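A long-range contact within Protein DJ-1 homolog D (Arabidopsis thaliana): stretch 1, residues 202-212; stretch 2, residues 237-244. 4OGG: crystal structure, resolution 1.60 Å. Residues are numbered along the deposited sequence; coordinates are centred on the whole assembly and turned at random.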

ATOM      1  N   CYS C 202      21.841 -13.716   3.525  1.00 18.49           N
ATOM      2  CA  CYS C 202      20.612 -13.002   3.208  1.00 18.35           C
ATOM      3  C   CYS C 202      19.499 -13.892   2.673  1.00 18.95           C
ATOM      4  O   CYS C 202      19.704 -15.076   2.398  1.00 19.31           O
ATOM      5  CB  CYS C 202      20.908 -11.901   2.185  1.00 18.49           C
ATOM      6  SG  CYS C 202      22.189 -10.728   2.705  1.00 20.04           S
ATOM      7  N   GLY C 203      18.319 -13.297   2.524  1.00 17.19           N
ATOM      8  CA  GLY C 203      17.170 -14.017   2.013  1.00 17.32           C
ATOM      9  C   GLY C 203      15.999 -13.076   1.818  1.00 17.83           C
ATOM     10  O   GLY C 203      16.032 -11.936   2.282  1.00 16.55           O
ATOM     11  N   ASP C 204      14.958 -13.538   1.136  1.00 16.18           N
ATOM     12  CA  ASP C 204      13.800 -12.694   0.908  1.00 18.41           C
ATOM     13  C   ASP C 204      13.141 -12.262   2.209  1.00 17.61           C
ATOM     14  O   ASP C 204      12.959 -13.057   3.134  1.00 18.00           O
ATOM     15  CB  ASP C 204      12.765 -13.406   0.033  1.00 18.99           C
ATOM     16  CG  ASP C 204      13.245 -13.607  -1.390  1.00 21.99           C
ATOM     17  OD1 ASP C 204      14.274 -13.005  -1.762  1.00 20.74           O
ATOM     18  OD2 ASP C 204      12.583 -14.360  -2.138  1.00 24.24           O
ATOM     19  N   TYR C 205      12.801 -10.980   2.261  1.00 17.13           N
ATOM     20  CA  TYR C 205      12.133 -10.375   3.397  1.00 16.94           C
ATOM     21  C   TYR C 205      12.931 -10.265   4.687  1.00 16.43           C
ATOM     22  O   TYR C 205      12.369 -10.282   5.778  1.00 16.06           O
ATOM     23  CB  TYR C 205      10.796 -11.078   3.634  1.00 18.17           C
ATOM     24  CG  TYR C 205       9.928 -11.027   2.399  1.00 18.52           C
ATOM     25  CD1 TYR C 205       9.426  -9.814   1.924  1.00 20.71           C
ATOM     26  CD2 TYR C 205       9.662 -12.180   1.666  1.00 18.95           C
ATOM     27  CE1 TYR C 205       8.686  -9.752   0.749  1.00 21.56           C
ATOM     28  CE2 TYR C 205       8.923 -12.129   0.493  1.00 21.69           C
ATOM     29  CZ  TYR C 205       8.439 -10.915   0.039  1.00 21.65           C
ATOM     30  OH  TYR C 205       7.709 -10.869  -1.124  1.00 23.01           O
ATOM     31  N   MET C 206      14.250 -10.159   4.564  1.00 15.01           N
ATOM     32  CA  MET C 206      15.067  -9.954   5.747  1.00 15.30           C
ATOM     33  C   MET C 206      14.711  -8.507   6.107  1.00 14.64           C
ATOM     34  O   MET C 206      14.210  -7.770   5.252  1.00 14.53           O
ATOM     35  CB  MET C 206      16.553 -10.105   5.404  1.00 15.13           C
ATOM     36  CG  MET C 206      17.013  -9.281   4.224  1.00 17.07           C
ATOM     37  SD  MET C 206      18.679  -9.752   3.702  1.00 18.57           S
ATOM     38  CE  MET C 206      18.585  -9.362   1.963  1.00 19.63           C
ATOM     39  N   GLU C 207      14.935  -8.097   7.353  1.00 13.91           N
ATOM     40  CA  GLU C 207      14.583  -6.737   7.757  1.00 13.61           C
ATOM     41  C   GLU C 207      15.463  -5.691   7.067  1.00 14.52           C
ATOM     42  O   GLU C 207      16.690  -5.797   7.048  1.00 12.83           O
ATOM     43  CB  GLU C 207      14.666  -6.591   9.284  1.00 12.51           C
ATOM     44  CG  GLU C 207      13.570  -5.699   9.884  1.00 12.83           C
ATOM     45  CD  GLU C 207      13.827  -4.209   9.711  1.00 14.65           C
ATOM     46  OE1 GLU C 207      12.853  -3.423   9.765  1.00 12.78           O
ATOM     47  OE2 GLU C 207      14.998  -3.820   9.540  1.00 12.74           O
ATOM     48  N   ASP C 208      14.791  -4.696   6.497  1.00 13.20           N
ATOM     49  CA  ASP C 208      15.376  -3.576   5.756  1.00 15.60           C
ATOM     50  C   ASP C 208      16.618  -2.942   6.404  1.00 13.68           C
ATOM     51  O   ASP C 208      17.662  -2.812   5.762  1.00 15.69           O
ATOM     52  CB  ASP C 208      14.268  -2.531   5.554  1.00 18.02           C
ATOM     53  CG  ASP C 208      14.748  -1.260   4.885  1.00 22.66           C
ATOM     54  OD1 ASP C 208      14.728  -1.180   3.633  1.00 15.88           O
ATOM     55  OD2 ASP C 208      15.134  -0.329   5.628  1.00 24.83           O
ATOM     56  N   TYR C 209      16.509  -2.537   7.663  1.00 13.22           N
ATOM     57  CA  TYR C 209      17.646  -1.934   8.358  1.00 12.81           C
ATOM     58  C   TYR C 209      18.719  -2.957   8.708  1.00 13.89           C
ATOM     59  O   TYR C 209      19.913  -2.692   8.583  1.00 14.91           O
ATOM     60  CB  TYR C 209      17.228  -1.315   9.693  1.00 12.87           C
ATOM     61  CG  TYR C 209      16.486  -0.006   9.683  1.00 12.63           C
ATOM     62  CD1 TYR C 209      16.641   0.928   8.657  1.00 11.21           C
ATOM     63  CD2 TYR C 209      15.712   0.350  10.784  1.00 12.70           C
ATOM     64  CE1 TYR C 209      16.036   2.191   8.743  1.00 12.04           C
ATOM     65  CE2 TYR C 209      15.121   1.588  10.880  1.00 12.45           C
ATOM     66  CZ  TYR C 209      15.281   2.507   9.867  1.00 12.06           C
ATOM     67  OH  TYR C 209      14.687   3.737  10.010  1.00 12.90           O
ATOM     68  N   GLU C 210      18.277  -4.119   9.174  1.00 13.51           N
ATOM     69  CA  GLU C 210      19.185  -5.163   9.633  1.00 14.43           C
ATOM     70  C   GLU C 210      20.159  -5.725   8.621  1.00 15.56           C
ATOM     71  O   GLU C 210      21.174  -6.315   8.999  1.00 15.15           O
ATOM     72  CB  GLU C 210      18.368  -6.258  10.309  1.00 14.66           C
ATOM     73  CG  GLU C 210      17.557  -5.659  11.447  1.00 15.18           C
ATOM     74  CD  GLU C 210      16.597  -6.624  12.090  1.00 16.12           C
ATOM     75  OE1 GLU C 210      15.734  -6.149  12.857  1.00 19.29           O
ATOM     76  OE2 GLU C 210      16.704  -7.841  11.835  1.00 17.45           O
ATOM     77  N   VAL C 211      19.869  -5.553   7.339  1.00 14.80           N
ATOM     78  CA  VAL C 211      20.814  -6.006   6.332  1.00 15.76           C
ATOM     79  C   VAL C 211      21.665  -4.806   5.907  1.00 16.13           C
ATOM     80  O   VAL C 211      22.892  -4.867   5.933  1.00 16.03           O
ATOM     81  CB  VAL C 211      20.116  -6.606   5.078  1.00 15.49           C
ATOM     82  CG1 VAL C 211      19.123  -5.615   4.486  1.00 16.76           C
ATOM     83  CG2 VAL C 211      21.172  -6.987   4.034  1.00 16.08           C
ATOM     84  N   LYS C 212      21.010  -3.699   5.568  1.00 14.50           N
ATOM     85  CA  LYS C 212      21.717  -2.520   5.085  1.00 12.56           C
ATOM     86  C   LYS C 212      22.651  -1.831   6.070  1.00 12.09           C
ATOM     87  O   LYS C 212      23.780  -1.491   5.715  1.00 13.88           O
ATOM     88  CB  LYS C 212      20.722  -1.485   4.550  1.00 12.11           C
ATOM     89  CG  LYS C 212      21.334  -0.516   3.532  1.00 13.82           C
ATOM     90  CD  LYS C 212      21.563  -1.208   2.186  1.00 15.04           C
ATOM     91  CE  LYS C 212      21.938  -0.213   1.093  1.00 15.48           C
ATOM     92  NZ  LYS C 212      22.072  -0.861  -0.248  1.00 16.69           N
TER
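Stretch 2, residues 237-244: RCPTAIHD

Stretch 2 runs as an extended strand alongside the turn and short extended segment of stretch 1, in parallel register, and the pairing ends where stretch 1 folds into a helix whose N-cap and first residue are tied to the same strand. Residues 237-238 are extended (phi/psi -120/150 and -116/131), Pro239 interrupts the strand with phi/psi -74/154, and the chain then stays extended through Asp244. The two stretches together bury 619 Å².

Contact begins at the type II turn from Gly203 to Met206. Cys238 points toward this turn with chi1 in the m well, and its SG lies 3.8 Å from Gly203 C and 3.4 Å from Asp204 OD1. Pro239 follows directly: its CD is 3.3 Å from Asp204 OD1, and its carbonyl O accepts a short hydrogen bond from Tyr205 N (2.7 Å). The pyrrolidine ring, puckered C-gamma endo, packs over one face of the Tyr205 ring, with Pro239 CG 3.9 Å from the ring centroid and 18° off its normal, a CH-pi arrangement. Backbones come very near each other here, Tyr205 CA and Thr240 CA being 4.0 Å apart.

From the last residue of the turn onward the register is that of parallel strands. Ala241 N donates to Met206 O (3.0 Å) and Ala241 O accepts from Asp208 N (2.8 Å), so the two backbone groups of Ala241 bracket Glu207, as expected for a parallel bridge; Glu207 CA and Ala241 CA are 4.8 Å apart. Glu207 CA also approaches Ala241 O at 3.3 Å in a CA-H...O contact. Thr240 directs its side chain to the same face as Met206, and its CB is 3.4 Å from Met206 O. The Met206 side chain reaches back along stretch 2, placing CE 3.8 Å from Cys238 CB.

Glu207 links the strand to the helix. Glu207 OE1 accepts a nearly linear hydrogen bond from His243 N (2.9 Å, 174°), while Glu207 OE2 caps the helix by accepting from Tyr209 N (2.7 Å) and, weakly, from Glu210 N (3.3 Å). One carboxylate thus joins the third strand residue after Thr240 to the first turn of the helix. Asp208 adds a further contact, with CB 3.7 Å from Ile242 CG1 and OD1 3.5 Å from Thr240 OG1.

The helix then leaves the strand obliquely: the axes of 208-212 and 240-244 make an angle of 119° between their N-to-C directions and approach to 7.8 Å. Val211 points toward the strand but touches it lightly, its CG1 4.4 Å from Thr240 CG2, and Lys212 is out of reach.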

ATOM      1  N   ARG C 237      18.179  -9.524  -6.743  1.00 25.23           N
ATOM      2  CA  ARG C 237      17.731  -8.708  -5.627  1.00 25.62           C
ATOM      3  C   ARG C 237      16.780  -9.470  -4.718  1.00 24.52           C
ATOM      4  O   ARG C 237      16.056 -10.367  -5.158  1.00 24.63           O
ATOM      5  CB  ARG C 237      17.040  -7.443  -6.136  1.00 27.47           C
ATOM      6  CG  ARG C 237      17.976  -6.454  -6.806  1.00 31.37           C
ATOM      7  CD  ARG C 237      17.235  -5.198  -7.226  1.00 35.43           C
ATOM      8  NE  ARG C 237      18.153  -4.161  -7.684  1.00 38.70           N
ATOM      9  CZ  ARG C 237      19.033  -3.545  -6.902  1.00 40.72           C
ATOM     10  NH1 ARG C 237      19.117  -3.857  -5.615  1.00 41.74           N
ATOM     11  NH2 ARG C 237      19.836  -2.618  -7.406  1.00 41.48           N
ATOM     12  N   CYS C 238      16.814  -9.113  -3.439  1.00 21.61           N
ATOM     13  CA  CYS C 238      15.950  -9.707  -2.429  1.00 20.41           C
ATOM     14  C   CYS C 238      15.054  -8.605  -1.904  1.00 18.92           C
ATOM     15  O   CYS C 238      15.531  -7.515  -1.583  1.00 17.86           O
ATOM     16  CB  CYS C 238      16.758 -10.241  -1.247  1.00 21.54           C
ATOM     17  SG  CYS C 238      17.504 -11.860  -1.448  1.00 23.68           S
ATOM     18  N   PRO C 239      13.742  -8.858  -1.831  1.00 17.31           N
ATOM     19  CA  PRO C 239      12.859  -7.815  -1.310  1.00 16.22           C
ATOM     20  C   PRO C 239      13.095  -7.791   0.200  1.00 16.25           C
ATOM     21  O   PRO C 239      13.516  -8.795   0.776  1.00 15.89           O
ATOM     22  CB  PRO C 239      11.473  -8.330  -1.679  1.00 17.94           C
ATOM     23  CG  PRO C 239      11.641  -9.826  -1.569  1.00 17.47           C
ATOM     24  CD  PRO C 239      12.972 -10.039  -2.263  1.00 18.54           C
ATOM     25  N   THR C 240      12.856  -6.659   0.848  1.00 16.28           N
ATOM     26  CA  THR C 240      13.059  -6.608   2.287  1.00 15.41           C
ATOM     27  C   THR C 240      11.776  -6.218   2.995  1.00 16.05           C
ATOM     28  O   THR C 240      10.821  -5.754   2.370  1.00 15.20           O
ATOM     29  CB  THR C 240      14.169  -5.610   2.683  1.00 15.20           C
ATOM     30  OG1 THR C 240      13.765  -4.277   2.347  1.00 15.15           O
ATOM     31  CG2 THR C 240      15.472  -5.959   1.966  1.00 15.78           C
ATOM     32  N   ALA C 241      11.759  -6.420   4.305  1.00 14.73           N
ATOM     33  CA  ALA C 241      10.593  -6.086   5.099  1.00 15.47           C
ATOM     34  C   ALA C 241      10.938  -5.010   6.106  1.00 15.78           C
ATOM     35  O   ALA C 241      11.993  -5.055   6.740  1.00 16.13           O
ATOM     36  CB  ALA C 241      10.074  -7.329   5.828  1.00 13.83           C
ATOM     37  N   ILE C 242      10.056  -4.027   6.231  1.00 14.32           N
ATOM     38  CA  ILE C 242      10.248  -2.970   7.205  1.00 13.89           C
ATOM     39  C   ILE C 242       9.376  -3.334   8.395  1.00 14.53           C
ATOM     40  O   ILE C 242       8.152  -3.407   8.284  1.00 14.37           O
ATOM     41  CB  ILE C 242       9.826  -1.594   6.647  1.00 14.76           C
ATOM     42  CG1 ILE C 242      10.893  -1.098   5.667  1.00 14.85           C
ATOM     43  CG2 ILE C 242       9.608  -0.605   7.787  1.00 13.77           C
ATOM     44  CD1 ILE C 242      10.649   0.278   5.116  1.00 17.09           C
ATOM     45  N   HIS C 243      10.016  -3.608   9.524  1.00 14.19           N
ATOM     46  CA  HIS C 243       9.288  -3.954  10.732  1.00 13.78           C
ATOM     47  C   HIS C 243       9.339  -2.759  11.661  1.00 13.88           C
ATOM     48  O   HIS C 243      10.416  -2.259  12.001  1.00 12.29           O
ATOM     49  CB  HIS C 243       9.902  -5.193  11.383  1.00 13.88           C
ATOM     50  CG  HIS C 243       9.615  -6.461  10.637  1.00 14.61           C
ATOM     51  ND1 HIS C 243      10.237  -7.656  10.927  1.00 14.59           N
ATOM     52  CD2 HIS C 243       8.752  -6.721   9.625  1.00 15.71           C
ATOM     53  CE1 HIS C 243       9.770  -8.599  10.129  1.00 15.52           C
ATOM     54  NE2 HIS C 243       8.867  -8.058   9.330  1.00 15.52           N
ATOM     55  N   ASP C 244       8.159  -2.302  12.061  1.00 13.56           N
ATOM     56  CA  ASP C 244       8.039  -1.134  12.913  1.00 17.50           C
ATOM     57  C   ASP C 244       6.925  -1.327  13.939  1.00 18.65           C
ATOM     58  O   ASP C 244       5.977  -2.075  13.709  1.00 20.45           O
ATOM     59  CB  ASP C 244       7.728   0.074  12.026  1.00 17.34           C
ATOM     60  CG  ASP C 244       8.215   1.377  12.614  1.00 17.73           C
ATOM     61  OD1 ASP C 244       8.854   1.352  13.686  1.00 17.98           O
ATOM     62  OD2 ASP C 244       7.958   2.429  11.994  1.00 18.28           O
TER